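Major pollen allergen Pla l 1 (Plantago lanceolata, PDB 4Z8W) is a secreted pollen allergen of the Ole e 1 family whose physiological role is unclear, and it probably binds zinc ions. Local coordinates at residues G13-C17 and P119-R123; C17-H21 and R83-E88; M33-Q39 and L78-R83; Q39-D45 and H71-K77; Q98-D103 and R115-L120. All coordinates share one frame; numbering follows the deposited sequence.

Contact 1: G13-C17 and P119-R123; sequences GEVYC and PLSFR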
# COMPACT_ATOMS: atom_id res chain seq x y z
N GLY A 13 0.12 1.93 6.78
CA GLY A 13 -1.05 1.95 5.89
C GLY A 13 -1.82 0.65 6.06
O GLY A 13 -1.42 -0.22 6.81
N GLU A 14 -2.94 0.57 5.36
CA GLU A 14 -3.84 -0.59 5.42
C GLU A 14 -3.94 -1.36 4.09
O GLU A 14 -3.82 -0.74 3.02
CB GLU A 14 -5.26 -0.14 5.82
CG GLU A 14 -5.41 0.34 7.26
CD GLU A 14 -4.95 1.78 7.43
OE1 GLU A 14 -5.58 2.68 6.82
OE2 GLU A 14 -3.97 2.01 8.16
N VAL A 15 -4.21 -2.68 4.13
CA VAL A 15 -4.53 -3.41 2.91
C VAL A 15 -5.90 -4.08 3.13
O VAL A 15 -6.12 -4.70 4.18
CB VAL A 15 -3.43 -4.48 2.61
CG1 VAL A 15 -3.79 -5.37 1.40
CG2 VAL A 15 -2.11 -3.76 2.32
N TYR A 16 -6.78 -4.00 2.15
CA TYR A 16 -8.06 -4.67 2.17
C TYR A 16 -8.24 -5.70 1.01
O TYR A 16 -7.55 -5.63 -0.02
CB TYR A 16 -9.20 -3.61 2.01
CG TYR A 16 -9.36 -2.64 3.15
CD1 TYR A 16 -8.47 -1.55 3.31
CD2 TYR A 16 -10.34 -2.84 4.09
CE1 TYR A 16 -8.61 -0.66 4.35
CE2 TYR A 16 -10.47 -1.93 5.15
CZ TYR A 16 -9.58 -0.87 5.28
OH TYR A 16 -9.72 0.05 6.34
N CYS A 17 -9.28 -6.50 1.11
CA CYS A 17 -9.87 -7.24 -0.03
C CYS A 17 -11.14 -6.40 -0.43
O CYS A 17 -12.02 -6.20 0.37
CB CYS A 17 -10.33 -8.66 0.40
SG CYS A 17 -11.18 -9.54 -0.98
N PRO A 119 -5.00 3.78 1.67
CA PRO A 119 -5.18 2.27 1.69
C PRO A 119 -5.09 1.66 0.29
O PRO A 119 -5.29 2.33 -0.71
CB PRO A 119 -6.58 2.08 2.30
CG PRO A 119 -7.26 3.40 2.18
CD PRO A 119 -6.20 4.49 2.19
N LEU A 120 -4.68 0.40 0.22
CA LEU A 120 -4.63 -0.34 -1.05
C LEU A 120 -5.53 -1.56 -0.91
O LEU A 120 -5.78 -2.03 0.20
CB LEU A 120 -3.19 -0.85 -1.31
CG LEU A 120 -2.16 0.25 -1.60
CD1 LEU A 120 -0.75 -0.23 -1.22
CD2 LEU A 120 -2.29 0.70 -3.04
N SER A 121 -6.01 -2.08 -2.02
CA SER A 121 -6.77 -3.31 -1.98
C SER A 121 -6.37 -4.32 -3.08
O SER A 121 -6.10 -3.96 -4.22
CB SER A 121 -8.31 -2.98 -2.07
OG SER A 121 -8.58 -2.31 -3.32
N PHE A 122 -6.37 -5.58 -2.73
CA PHE A 122 -6.54 -6.63 -3.71
C PHE A 122 -8.06 -6.80 -4.02
O PHE A 122 -8.92 -6.37 -3.26
CB PHE A 122 -6.04 -7.94 -3.09
CG PHE A 122 -4.54 -8.02 -2.96
CD1 PHE A 122 -3.74 -8.15 -4.11
CD2 PHE A 122 -3.91 -7.89 -1.72
CE1 PHE A 122 -2.34 -8.17 -4.03
CE2 PHE A 122 -2.51 -7.98 -1.62
CZ PHE A 122 -1.73 -8.15 -2.76
N ARG A 123 -8.38 -7.50 -5.10
CA ARG A 123 -9.77 -7.57 -5.55
C ARG A 123 -10.20 -9.01 -5.83
O ARG A 123 -9.44 -9.77 -6.33
CB ARG A 123 -9.97 -6.63 -6.74
CG ARG A 123 -11.46 -6.62 -7.23
CD ARG A 123 -11.61 -5.58 -8.34
NE ARG A 123 -10.87 -5.90 -9.54
CZ ARG A 123 -10.85 -5.11 -10.62
NH1 ARG A 123 -11.44 -3.91 -10.59
NH2 ARG A 123 -10.21 -5.50 -11.68
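Val15 and Phe122 meet on the inner face of a parallel strand pair, in which strand 8-18 runs beside strand 114-123 with their short segments only 20° apart. Their side chains cross at a slant: the CG1 methyl of Val15 comes to 4.0 Å from CD2 of Phe122, and Leu120 projects from the same face. CG of Phe122 stands anti to its own carbonyl carbon (chi1 -72°), which swings the ring back toward the valine. Leu78, from the neighbouring sheet, packs on all three of these residues, so this face belongs to the buried interior between the sheets.

The other face carries Tyr16, Ser121 and, just before the strand resumes, Pro119. Here the tyrosine ring and the proline lie side by side and point the same way, CE1 of Tyr16 being 4.0 Å from CB of Pro119. Ile26, in a loop, rests against both.

Between the two faces, three backbone bonds alternate as expected of a parallel pair: Leu120 N gives to Glu14 O at 3.1 Å, Tyr16 N to Leu120 O at 2.9 Å, and Phe122 N to Tyr16 O at 3.0 Å. The last of these is the most bent, at 132° about the hydrogen. Its acceptor is also approached by a carbon donor, for CA of Ser121 lies just 3.1 Å from Tyr16 O.

Contact 2: C17-H21 and R83-E88; sequences CNVCH and RPDCSE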
# COMPACT_ATOMS: atom_id res chain seq x y z
N CYS A 17 -9.28 -6.50 1.11
CA CYS A 17 -9.87 -7.24 -0.03
C CYS A 17 -11.14 -6.40 -0.43
O CYS A 17 -12.02 -6.20 0.37
CB CYS A 17 -10.33 -8.66 0.40
SG CYS A 17 -11.18 -9.54 -0.98
N ASN A 18 -11.18 -5.90 -1.67
CA ASN A 18 -12.41 -5.34 -2.24
C ASN A 18 -13.20 -6.56 -2.76
O ASN A 18 -12.76 -7.22 -3.70
CB ASN A 18 -12.03 -4.35 -3.34
CG ASN A 18 -13.20 -4.03 -4.29
OD1 ASN A 18 -14.37 -4.07 -3.86
ND2 ASN A 18 -12.89 -3.70 -5.55
N VAL A 19 -14.38 -6.82 -2.19
CA VAL A 19 -15.20 -7.96 -2.58
C VAL A 19 -16.09 -7.70 -3.83
O VAL A 19 -16.90 -8.55 -4.23
CB VAL A 19 -15.99 -8.47 -1.39
CG1 VAL A 19 -15.05 -8.68 -0.17
CG2 VAL A 19 -17.08 -7.45 -0.96
N CYS A 20 -15.92 -6.54 -4.45
CA CYS A 20 -16.68 -6.21 -5.69
C CYS A 20 -15.76 -6.23 -6.85
O CYS A 20 -15.10 -5.20 -7.19
CB CYS A 20 -17.38 -4.83 -5.62
SG CYS A 20 -18.36 -4.60 -4.13
N HIS A 21 -15.72 -7.37 -7.55
CA HIS A 21 -14.85 -7.46 -8.71
C HIS A 21 -15.18 -6.39 -9.75
O HIS A 21 -14.29 -6.00 -10.51
CB HIS A 21 -14.95 -8.85 -9.39
CG HIS A 21 -14.08 -8.96 -10.61
ND1 HIS A 21 -14.57 -8.82 -11.89
CD2 HIS A 21 -12.75 -9.16 -10.73
CE1 HIS A 21 -13.57 -8.95 -12.76
NE2 HIS A 21 -12.46 -9.18 -12.08
N ARG A 83 -4.81 -14.31 0.24
CA ARG A 83 -6.13 -14.92 -0.06
C ARG A 83 -6.19 -15.24 -1.50
O ARG A 83 -6.25 -14.34 -2.35
CB ARG A 83 -7.27 -14.00 0.27
CG ARG A 83 -7.52 -13.92 1.75
CD ARG A 83 -8.62 -12.90 1.95
NE ARG A 83 -9.85 -13.33 1.30
CZ ARG A 83 -11.03 -12.71 1.43
NH1 ARG A 83 -11.19 -11.64 2.23
NH2 ARG A 83 -12.06 -13.19 0.78
N PRO A 84 -6.17 -16.55 -1.82
CA PRO A 84 -6.08 -16.86 -3.27
C PRO A 84 -7.39 -16.42 -3.97
O PRO A 84 -7.35 -16.05 -5.14
CB PRO A 84 -5.87 -18.39 -3.30
CG PRO A 84 -5.64 -18.82 -1.83
CD PRO A 84 -6.36 -17.78 -1.00
N ASP A 85 -8.49 -16.36 -3.25
CA ASP A 85 -9.74 -15.80 -3.80
C ASP A 85 -9.74 -14.23 -3.93
O ASP A 85 -10.70 -13.64 -4.38
CB ASP A 85 -10.89 -16.25 -2.90
CG ASP A 85 -10.73 -15.74 -1.50
OD1 ASP A 85 -9.58 -15.75 -1.03
OD2 ASP A 85 -11.73 -15.34 -0.86
N CYS A 86 -8.68 -13.57 -3.49
CA CYS A 86 -8.70 -12.12 -3.53
C CYS A 86 -7.26 -11.64 -3.79
O CYS A 86 -6.61 -11.12 -2.88
CB CYS A 86 -9.29 -11.59 -2.22
SG CYS A 86 -9.66 -9.78 -2.31
N SER A 87 -6.79 -11.79 -5.04
CA SER A 87 -5.39 -11.51 -5.40
C SER A 87 -5.24 -10.67 -6.66
O SER A 87 -4.09 -10.46 -7.08
CB SER A 87 -4.60 -12.79 -5.56
OG SER A 87 -5.23 -13.74 -6.45
N GLU A 88 -6.33 -10.14 -7.26
CA GLU A 88 -6.08 -9.21 -8.39
C GLU A 88 -5.50 -7.97 -7.83
O GLU A 88 -5.91 -7.58 -6.74
CB GLU A 88 -7.35 -8.73 -9.15
CG GLU A 88 -8.04 -9.82 -9.87
CD GLU A 88 -9.20 -9.32 -10.69
OE1 GLU A 88 -9.71 -8.18 -10.47
OE2 GLU A 88 -9.64 -10.14 -11.53
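Cys17 and Cys86 are joined by a disulfide, SG to SG at 2.0 Å, with a torsion of 108° about the sulfur pair. With SG anti to the backbone N in both cysteines, each sulfur projects away from its own chain, one from near the end of strand 8-18, the other from the loop that follows strand 74-80. A type I turn from Arg83 to Cys86 shapes that loop.

Packing supplies the second element. The guanidinium of Arg83 lays one face over Cys17 SG, offset toward its rim, and NH1 approaches CB of Cys17 to 3.6 Å. Asp85 holds this plate from its edge through a salt bridge, Arg83 NH2 to Asp85 OD2 at 2.7 Å, while Glu31 pairs with NH1.

The polar element is His21 against Glu88. NE2 of His21 makes a weak, bent bond to OE2 of Glu88 at 3.0 Å (130°), the carboxylate plane turned 63° from the ring. The other oxygen, OE1, has a stronger partner in Arg123. Both residues are experimentally zinc ligands, yet the zinc of this structure sits at distant Asp45 and Asp73; here two donor groups touch directly, perhaps close enough to share a metal.

Contact 3: M33-Q39 and L78-R83; sequences MAGAQVQ and LVKSSR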
# COMPACT_ATOMS: atom_id res chain seq x y z
N MET A 33 -7.14 -7.24 5.30
CA MET A 33 -6.40 -8.49 4.98
C MET A 33 -5.08 -8.60 5.80
O MET A 33 -4.14 -7.81 5.60
CB MET A 33 -6.05 -8.54 3.47
CG MET A 33 -5.26 -9.79 3.05
SD MET A 33 -4.77 -9.86 1.35
CE MET A 33 -6.39 -9.74 0.56
N ALA A 34 -5.00 -9.63 6.66
CA ALA A 34 -3.78 -10.06 7.33
C ALA A 34 -2.89 -10.86 6.44
O ALA A 34 -3.34 -11.69 5.64
CB ALA A 34 -4.13 -10.88 8.61
N GLY A 35 -1.59 -10.64 6.56
CA GLY A 35 -0.61 -11.50 5.86
C GLY A 35 -0.30 -11.00 4.50
O GLY A 35 0.41 -11.66 3.76
N ALA A 36 -0.87 -9.83 4.09
CA ALA A 36 -0.55 -9.34 2.77
C ALA A 36 0.89 -8.87 2.82
O ALA A 36 1.35 -8.41 3.83
CB ALA A 36 -1.46 -8.14 2.36
N GLN A 37 1.57 -8.92 1.67
CA GLN A 37 2.90 -8.40 1.59
C GLN A 37 2.92 -7.16 0.69
O GLN A 37 2.41 -7.19 -0.44
CB GLN A 37 3.85 -9.48 1.04
CG GLN A 37 4.00 -10.72 1.97
CD GLN A 37 4.61 -11.93 1.26
OE1 GLN A 37 5.43 -11.81 0.31
NE2 GLN A 37 4.18 -13.10 1.68
N VAL A 38 3.60 -6.12 1.20
CA VAL A 38 3.71 -4.82 0.54
C VAL A 38 5.21 -4.47 0.39
O VAL A 38 6.09 -5.09 1.00
CB VAL A 38 2.93 -3.71 1.30
CG1 VAL A 38 1.44 -4.07 1.52
CG2 VAL A 38 3.55 -3.46 2.66
N GLN A 39 5.53 -3.50 -0.45
CA GLN A 39 6.90 -3.08 -0.56
C GLN A 39 6.98 -1.57 -0.81
O GLN A 39 6.28 -1.04 -1.70
CB GLN A 39 7.55 -3.82 -1.74
CG GLN A 39 9.03 -3.49 -1.95
CD GLN A 39 9.66 -4.47 -2.91
OE1 GLN A 39 9.54 -5.69 -2.72
NE2 GLN A 39 10.27 -3.95 -3.99
N LEU A 78 1.39 -3.12 -3.59
CA LEU A 78 1.00 -4.47 -3.14
C LEU A 78 1.93 -5.45 -3.87
O LEU A 78 2.35 -5.17 -4.97
CB LEU A 78 -0.41 -4.81 -3.60
CG LEU A 78 -1.53 -3.95 -2.99
CD1 LEU A 78 -2.89 -4.34 -3.58
CD2 LEU A 78 -1.48 -4.05 -1.47
N VAL A 79 2.32 -6.54 -3.22
CA VAL A 79 3.11 -7.56 -4.00
C VAL A 79 2.36 -8.90 -3.93
O VAL A 79 1.95 -9.45 -4.98
CB VAL A 79 4.52 -7.79 -3.40
CG1 VAL A 79 5.29 -8.81 -4.25
CG2 VAL A 79 5.28 -6.46 -3.17
N LYS A 80 2.14 -9.41 -2.72
CA LYS A 80 1.42 -10.67 -2.57
C LYS A 80 0.21 -10.65 -1.63
O LYS A 80 0.25 -10.21 -0.46
CB LYS A 80 2.33 -11.79 -1.97
CG LYS A 80 3.63 -12.11 -2.74
CD LYS A 80 3.39 -12.56 -4.20
CE LYS A 80 4.63 -13.35 -4.70
NZ LYS A 80 4.47 -13.59 -6.19
N SER A 81 -0.84 -11.32 -2.10
CA SER A 81 -2.03 -11.55 -1.31
C SER A 81 -1.92 -12.84 -0.47
O SER A 81 -1.33 -13.85 -0.94
CB SER A 81 -3.23 -11.66 -2.28
OG SER A 81 -4.42 -11.96 -1.52
N SER A 82 -2.50 -12.84 0.73
CA SER A 82 -2.65 -14.10 1.45
C SER A 82 -4.00 -14.81 1.18
O SER A 82 -4.28 -15.81 1.82
CB SER A 82 -2.60 -13.84 2.93
OG SER A 82 -3.62 -12.93 3.19
N ARG A 83 -4.81 -14.31 0.24
CA ARG A 83 -6.13 -14.92 -0.06
C ARG A 83 -6.19 -15.24 -1.50
O ARG A 83 -6.25 -14.34 -2.35
CB ARG A 83 -7.27 -14.00 0.27
CG ARG A 83 -7.52 -13.92 1.75
CD ARG A 83 -8.62 -12.90 1.95
NE ARG A 83 -9.85 -13.33 1.30
CZ ARG A 83 -11.03 -12.71 1.43
NH1 ARG A 83 -11.19 -11.64 2.23
NH2 ARG A 83 -12.06 -13.19 0.78
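Met33 and Ser82 open the contact, CG of Met33 lying 3.5 Å from Ser82 OG. CG of Met33 is anti to the backbone N (chi1 179°) and the chain stays extended until SD, where it bends; this carries SD and CE past the hydroxyl of Ser81, and CE ends near CD of Arg83. That hydroxyl is already engaged, accepting from Arg83 N in an ST turn and bonding to Cys86 O.

At Ala34 the carbonyl oxygen receives the hydroxyl of Ser82, OG to O at 2.8 Å, which ties the start of this segment to the loop beyond strand 74-80. Gly35 has a positive phi of 89° and lies close against Ser82, a backbone shape suited to glycine. After Ala36, which sets its CA against Lys80 O, strand pairing begins.

Gln37 N bonds to Lys80 O at 2.8 Å, nearly straight at 172°. Its own carbonyl oxygen is gripped twice, by Val79 N at 2.9 Å and by Lys80 N at 3.2 Å. Outside, the amide of Gln37 crosses the lysine chain, OE1 lying over CG at 3.6 Å. Val38 faces inward and its CG1 meets CD2 of Leu78, close to Val15, whereas Gln39 lays CB against CG2 of Val79. Two residues, Val79 and Lys80, thus stand opposite the single residue Gln37: a classic beta bulge in an antiparallel strand pair.

Contact 4: Q39-D45 and H71-K77; sequences QLDCKDD and HEDCEIK. With ZN (zinc ion), chain B.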
# COMPACT_ATOMS: atom_id res chain seq x y z
N GLN A 39 5.53 -3.50 -0.45
CA GLN A 39 6.90 -3.08 -0.56
C GLN A 39 6.98 -1.57 -0.81
O GLN A 39 6.28 -1.04 -1.70
CB GLN A 39 7.55 -3.82 -1.74
CG GLN A 39 9.03 -3.49 -1.95
CD GLN A 39 9.66 -4.47 -2.91
OE1 GLN A 39 9.54 -5.69 -2.72
NE2 GLN A 39 10.27 -3.95 -3.99
N LEU A 40 7.77 -0.92 0.04
CA LEU A 40 8.25 0.49 -0.15
C LEU A 40 9.47 0.57 -1.09
O LEU A 40 10.46 -0.15 -0.88
CB LEU A 40 8.55 1.14 1.22
CG LEU A 40 9.30 2.52 1.07
CD1 LEU A 40 8.38 3.59 0.47
CD2 LEU A 40 9.95 3.04 2.36
N ASP A 41 9.38 1.35 -2.16
CA ASP A 41 10.47 1.59 -3.10
C ASP A 41 10.66 3.07 -3.27
O ASP A 41 9.66 3.79 -3.54
CB ASP A 41 10.16 1.00 -4.49
CG ASP A 41 10.00 -0.54 -4.46
OD1 ASP A 41 10.89 -1.21 -3.92
OD2 ASP A 41 8.97 -1.07 -4.88
N CYS A 42 11.90 3.54 -3.13
CA CYS A 42 12.25 4.98 -3.28
C CYS A 42 13.37 5.06 -4.31
O CYS A 42 14.35 4.29 -4.25
CB CYS A 42 12.78 5.61 -1.99
SG CYS A 42 11.76 5.51 -0.51
N LYS A 43 13.23 5.98 -5.24
CA LYS A 43 14.27 6.21 -6.25
C LYS A 43 15.26 7.26 -5.80
O LYS A 43 16.41 7.28 -6.29
CB LYS A 43 13.65 6.64 -7.55
CG LYS A 43 12.67 5.58 -8.04
CD LYS A 43 12.02 6.01 -9.34
CE LYS A 43 11.25 4.80 -9.85
NZ LYS A 43 10.42 5.17 -11.04
N ASP A 44 14.82 8.14 -4.89
CA ASP A 44 15.74 9.10 -4.27
C ASP A 44 16.40 9.89 -5.36
O ASP A 44 17.59 10.16 -5.29
CB ASP A 44 16.79 8.33 -3.44
CG ASP A 44 16.24 7.91 -2.06
OD1 ASP A 44 15.38 8.65 -1.51
OD2 ASP A 44 16.66 6.86 -1.53
N ASP A 45 15.60 10.24 -6.35
CA ASP A 45 15.96 11.08 -7.47
C ASP A 45 17.09 10.51 -8.35
O ASP A 45 17.79 11.28 -9.00
CB ASP A 45 16.22 12.53 -7.03
CG ASP A 45 14.94 13.22 -6.61
OD1 ASP A 45 14.00 13.47 -7.47
OD2 ASP A 45 14.90 13.51 -5.39
N HIS A 71 13.95 10.28 2.45
CA HIS A 71 13.99 9.77 1.06
C HIS A 71 13.09 10.57 0.20
O HIS A 71 12.26 11.33 0.70
CB HIS A 71 13.66 8.25 0.94
CG HIS A 71 14.55 7.36 1.74
ND1 HIS A 71 15.68 6.74 1.23
CD2 HIS A 71 14.50 7.01 3.06
CE1 HIS A 71 16.28 6.06 2.19
NE2 HIS A 71 15.59 6.21 3.31
N GLU A 72 13.27 10.43 -1.12
CA GLU A 72 12.40 11.07 -2.12
C GLU A 72 11.94 9.99 -3.09
O GLU A 72 12.59 8.90 -3.18
CB GLU A 72 13.17 12.21 -2.92
CG GLU A 72 13.71 13.40 -2.07
CD GLU A 72 12.63 14.30 -1.40
OE1 GLU A 72 11.43 14.11 -1.64
OE2 GLU A 72 12.99 15.25 -0.63
N ASP A 73 10.81 10.28 -3.73
CA ASP A 73 10.25 9.47 -4.82
C ASP A 73 9.97 8.10 -4.25
O ASP A 73 10.41 7.09 -4.79
CB ASP A 73 11.16 9.36 -6.06
CG ASP A 73 11.74 10.69 -6.47
OD1 ASP A 73 11.02 11.67 -6.52
OD2 ASP A 73 12.94 10.76 -6.78
N CYS A 74 9.18 8.09 -3.17
CA CYS A 74 8.84 6.86 -2.48
C CYS A 74 7.40 6.46 -2.70
O CYS A 74 6.48 7.31 -2.59
CB CYS A 74 9.03 7.08 -0.99
SG CYS A 74 10.74 7.45 -0.55
N GLU A 75 7.17 5.16 -2.86
CA GLU A 75 5.81 4.68 -2.91
C GLU A 75 5.66 3.25 -2.51
O GLU A 75 6.63 2.45 -2.60
CB GLU A 75 5.14 4.94 -4.28
CG GLU A 75 5.71 4.10 -5.38
CD GLU A 75 5.41 4.70 -6.78
OE1 GLU A 75 5.45 3.93 -7.74
OE2 GLU A 75 5.21 5.92 -6.91
N ILE A 76 4.45 2.93 -2.03
CA ILE A 76 4.13 1.59 -1.53
C ILE A 76 3.30 0.83 -2.57
O ILE A 76 2.23 1.33 -3.04
CB ILE A 76 3.45 1.59 -0.15
CG1 ILE A 76 4.36 2.14 0.93
CG2 ILE A 76 3.18 0.13 0.30
CD1 ILE A 76 4.40 3.65 0.95
N LYS A 77 3.76 -0.38 -2.94
CA LYS A 77 2.97 -1.26 -3.84
C LYS A 77 2.55 -2.58 -3.18
O LYS A 77 3.23 -3.06 -2.28
CB LYS A 77 3.69 -1.50 -5.19
CG LYS A 77 4.99 -2.34 -5.12
CD LYS A 77 5.64 -2.36 -6.53
CE LYS A 77 6.99 -3.08 -6.54
NZ LYS A 77 6.96 -4.30 -5.68
ZN ZN B . 12.07 13.25 -7.20
O HOH W 1 6.73 0.46 -4.66
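Leu40 touches two neighbours across the strand pair with its CD1 methyl, 3.8 Å from CB of Cys74 and 4.0 Å from CD1 of Ile76. The disulfide Cys42-Cys74 continues this buried face, joining opposite residues of a non-hydrogen-bonded pair. SG of Cys42 also approaches the His71 ring obliquely.

Backbone bonds of the antiparallel pair flank the centre. On the reverse face Asp41 OD1 is bonded to Ser52 OG and Gln39 NE2, and Lys77 is a secondary partner, its NZ in a long salt bridge to Asp41 OD2 at 3.9 Å.

Farther out, Asp44 grips the other segment with both oxygens. ND1 of His71 meets the syn lone pair of Asp44 OD2 at 2.9 Å, almost straight (177°), with the oxygen in the ring plane; His71 NE2 bonds to Val68 O, engaging both ring nitrogens. Asp44 OD1 takes Glu72 N at 2.8 Å. At the tip, OD1 of Asp45 and OD1 of Asp73 bind zinc, each at 2.0 Å, their carboxylate planes nearly perpendicular. The metal probably offsets their repulsion.

Strands 51-56 and 100-102 border the pair in this sheet, Tyr51 stacking on His71, while Leu65 of strand 62-68 packs on Leu40 from the other sheet.

Contact 5: Q98-D103 and R115-L120; sequences QTSKVD and RHVKPL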
# COMPACT_ATOMS: atom_id res chain seq x y z
N GLN A 98 -1.93 1.17 -9.25
CA GLN A 98 -2.01 2.21 -8.19
C GLN A 98 -1.01 1.95 -7.03
O GLN A 98 -0.93 0.83 -6.51
CB GLN A 98 -3.44 2.24 -7.62
CG GLN A 98 -3.75 3.31 -6.57
CD GLN A 98 -5.10 3.03 -5.91
OE1 GLN A 98 -6.06 2.64 -6.59
NE2 GLN A 98 -5.18 3.19 -4.58
N THR A 99 -0.26 2.97 -6.61
CA THR A 99 0.66 2.76 -5.48
C THR A 99 0.29 3.88 -4.51
O THR A 99 -0.33 4.89 -4.94
CB THR A 99 2.15 2.87 -5.89
OG1 THR A 99 2.36 4.16 -6.43
CG2 THR A 99 2.52 1.87 -6.97
N SER A 100 0.66 3.72 -3.22
CA SER A 100 0.44 4.76 -2.24
C SER A 100 1.70 5.60 -2.06
O SER A 100 2.72 5.08 -1.64
CB SER A 100 -0.05 4.19 -0.89
OG SER A 100 -1.38 3.74 -1.08
N LYS A 101 1.59 6.91 -2.29
CA LYS A 101 2.76 7.74 -2.14
C LYS A 101 2.97 8.04 -0.65
O LYS A 101 2.03 8.11 0.14
CB LYS A 101 2.55 9.08 -2.91
CG LYS A 101 2.92 8.98 -4.40
CD LYS A 101 2.42 7.74 -5.05
CE LYS A 101 2.36 7.84 -6.57
NZ LYS A 101 1.12 7.10 -6.92
N VAL A 102 4.19 8.32 -0.31
CA VAL A 102 4.49 8.72 1.05
C VAL A 102 5.49 9.85 0.97
O VAL A 102 6.33 9.90 0.05
CB VAL A 102 5.03 7.54 1.91
CG1 VAL A 102 6.31 6.94 1.34
CG2 VAL A 102 5.17 7.90 3.38
N ASP A 103 5.43 10.71 1.98
CA ASP A 103 6.36 11.85 2.15
C ASP A 103 7.35 11.52 3.24
O ASP A 103 7.01 11.49 4.42
CB ASP A 103 5.56 13.12 2.50
CG ASP A 103 6.45 14.28 2.98
OD1 ASP A 103 7.69 14.26 2.75
OD2 ASP A 103 5.86 15.24 3.58
N ARG A 115 4.48 8.20 9.21
CA ARG A 115 3.79 8.77 8.04
C ARG A 115 2.72 7.77 7.62
O ARG A 115 3.05 6.59 7.40
CB ARG A 115 4.84 9.04 6.96
CG ARG A 115 6.01 9.88 7.48
CD ARG A 115 5.60 11.34 7.64
NE ARG A 115 6.53 12.16 8.45
CZ ARG A 115 7.36 13.10 7.96
NH1 ARG A 115 7.43 13.32 6.65
NH2 ARG A 115 8.16 13.81 8.76
N HIS A 116 1.47 8.22 7.51
CA HIS A 116 0.35 7.37 7.14
C HIS A 116 0.16 7.48 5.66
O HIS A 116 0.42 8.56 5.06
CB HIS A 116 -0.93 7.81 7.89
CG HIS A 116 -0.92 7.42 9.34
ND1 HIS A 116 -0.56 8.30 10.35
CD2 HIS A 116 -1.18 6.24 9.95
CE1 HIS A 116 -0.63 7.68 11.52
NE2 HIS A 116 -1.00 6.43 11.30
N VAL A 117 -0.27 6.40 5.03
CA VAL A 117 -0.50 6.44 3.58
C VAL A 117 -1.95 6.01 3.26
O VAL A 117 -2.63 5.45 4.12
CB VAL A 117 0.60 5.68 2.84
CG1 VAL A 117 1.97 6.21 3.30
CG2 VAL A 117 0.51 4.20 3.13
N LYS A 118 -2.42 6.28 2.04
CA LYS A 118 -3.71 5.89 1.55
C LYS A 118 -3.80 4.33 1.47
O LYS A 118 -2.76 3.68 1.22
CB LYS A 118 -3.98 6.50 0.16
CG LYS A 118 -4.23 8.06 0.20
CD LYS A 118 -4.55 8.58 -1.23
CE LYS A 118 -4.69 10.12 -1.33
NZ LYS A 118 -5.76 10.50 -2.31
N PRO A 119 -5.00 3.78 1.67
CA PRO A 119 -5.18 2.27 1.69
C PRO A 119 -5.09 1.66 0.29
O PRO A 119 -5.29 2.33 -0.71
CB PRO A 119 -6.58 2.08 2.30
CG PRO A 119 -7.26 3.40 2.18
CD PRO A 119 -6.20 4.49 2.19
N LEU A 120 -4.68 0.40 0.22
CA LEU A 120 -4.63 -0.34 -1.05
C LEU A 120 -5.53 -1.56 -0.91
O LEU A 120 -5.78 -2.03 0.20
CB LEU A 120 -3.19 -0.85 -1.31
CG LEU A 120 -2.16 0.25 -1.60
CD1 LEU A 120 -0.75 -0.23 -1.22
CD2 LEU A 120 -2.29 0.70 -3.04
O HOH W 2 -0.65 7.90 0.16
O HOH W 3 8.18 15.71 5.40
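Ser100 swings OG anti to its own carbonyl carbon (chi1 -71°), which aims the hydroxyl at Lys118 O on the facing segment, 2.7 Å away. The bond arrives from above the carbonyl plane and not along a lone pair. At one end of the contact, Arg115 has CG placed likewise and then folds at chi2 (-75°), so that its chain curls over Asp103 and NH1 reaches Asp103 O at 2.9 Å, again from above the carbonyl plane. The carboxylate of the same aspartate is only a long salt-bridge partner, Asp103 OD2 to Arg115 NH1 at 3.9 Å; its OD1 is held by Ser105 N. A water accepts from NH1 at 2.8 Å and gives a weak bond to OD2.

These segments run antiparallel, yet they belong to different sheets: strand 100-102 is an outer strand of the antiparallel sheet, and strand 114-123 pairs with strand 8-18 in the mixed one. Their meeting brings the two sheets together along one side of the fold, through side chains and water instead of regular strand pairing. One such water takes Lys118 N at 3.0 Å and donates to Lys101 O.

Between the arginine and serine bonds, Val117 directs CG1 onto CB of Val102 at 3.6 Å, the two side chains crossing at a slant, and Val11 touches both. On the far side of Ser100, whose OG meets CG of Leu120, the side chains of Leu120 and Gln98 slide past each other in opposite directions, Leu120 CD2 lying 3.7 Å from Gln98 O.

Overall arrangement
Of the five contacts, only contact 5 joins strands of the two sheets. Contact 1 lies within the mixed sheet, contacts 3 and 4 within the antiparallel one, and contact 2 ties a strand end to a loop. Contacts 3 and 4 share strands 37-42 and 74-80, centres about 18 Å apart, with contact 4 nested inside the chain loop closed by contact 3. That loop lies within the one closed by contact 1. Contact 5, in series after contacts 2, 3 and 4, shares strand 114-123 with contact 1. Contacts 2 and 4, each holding a disulfide and zinc ligands, sit on opposite sides of the chain's centre, about 26 Å between centres, which places a cross-link toward each end of the fold.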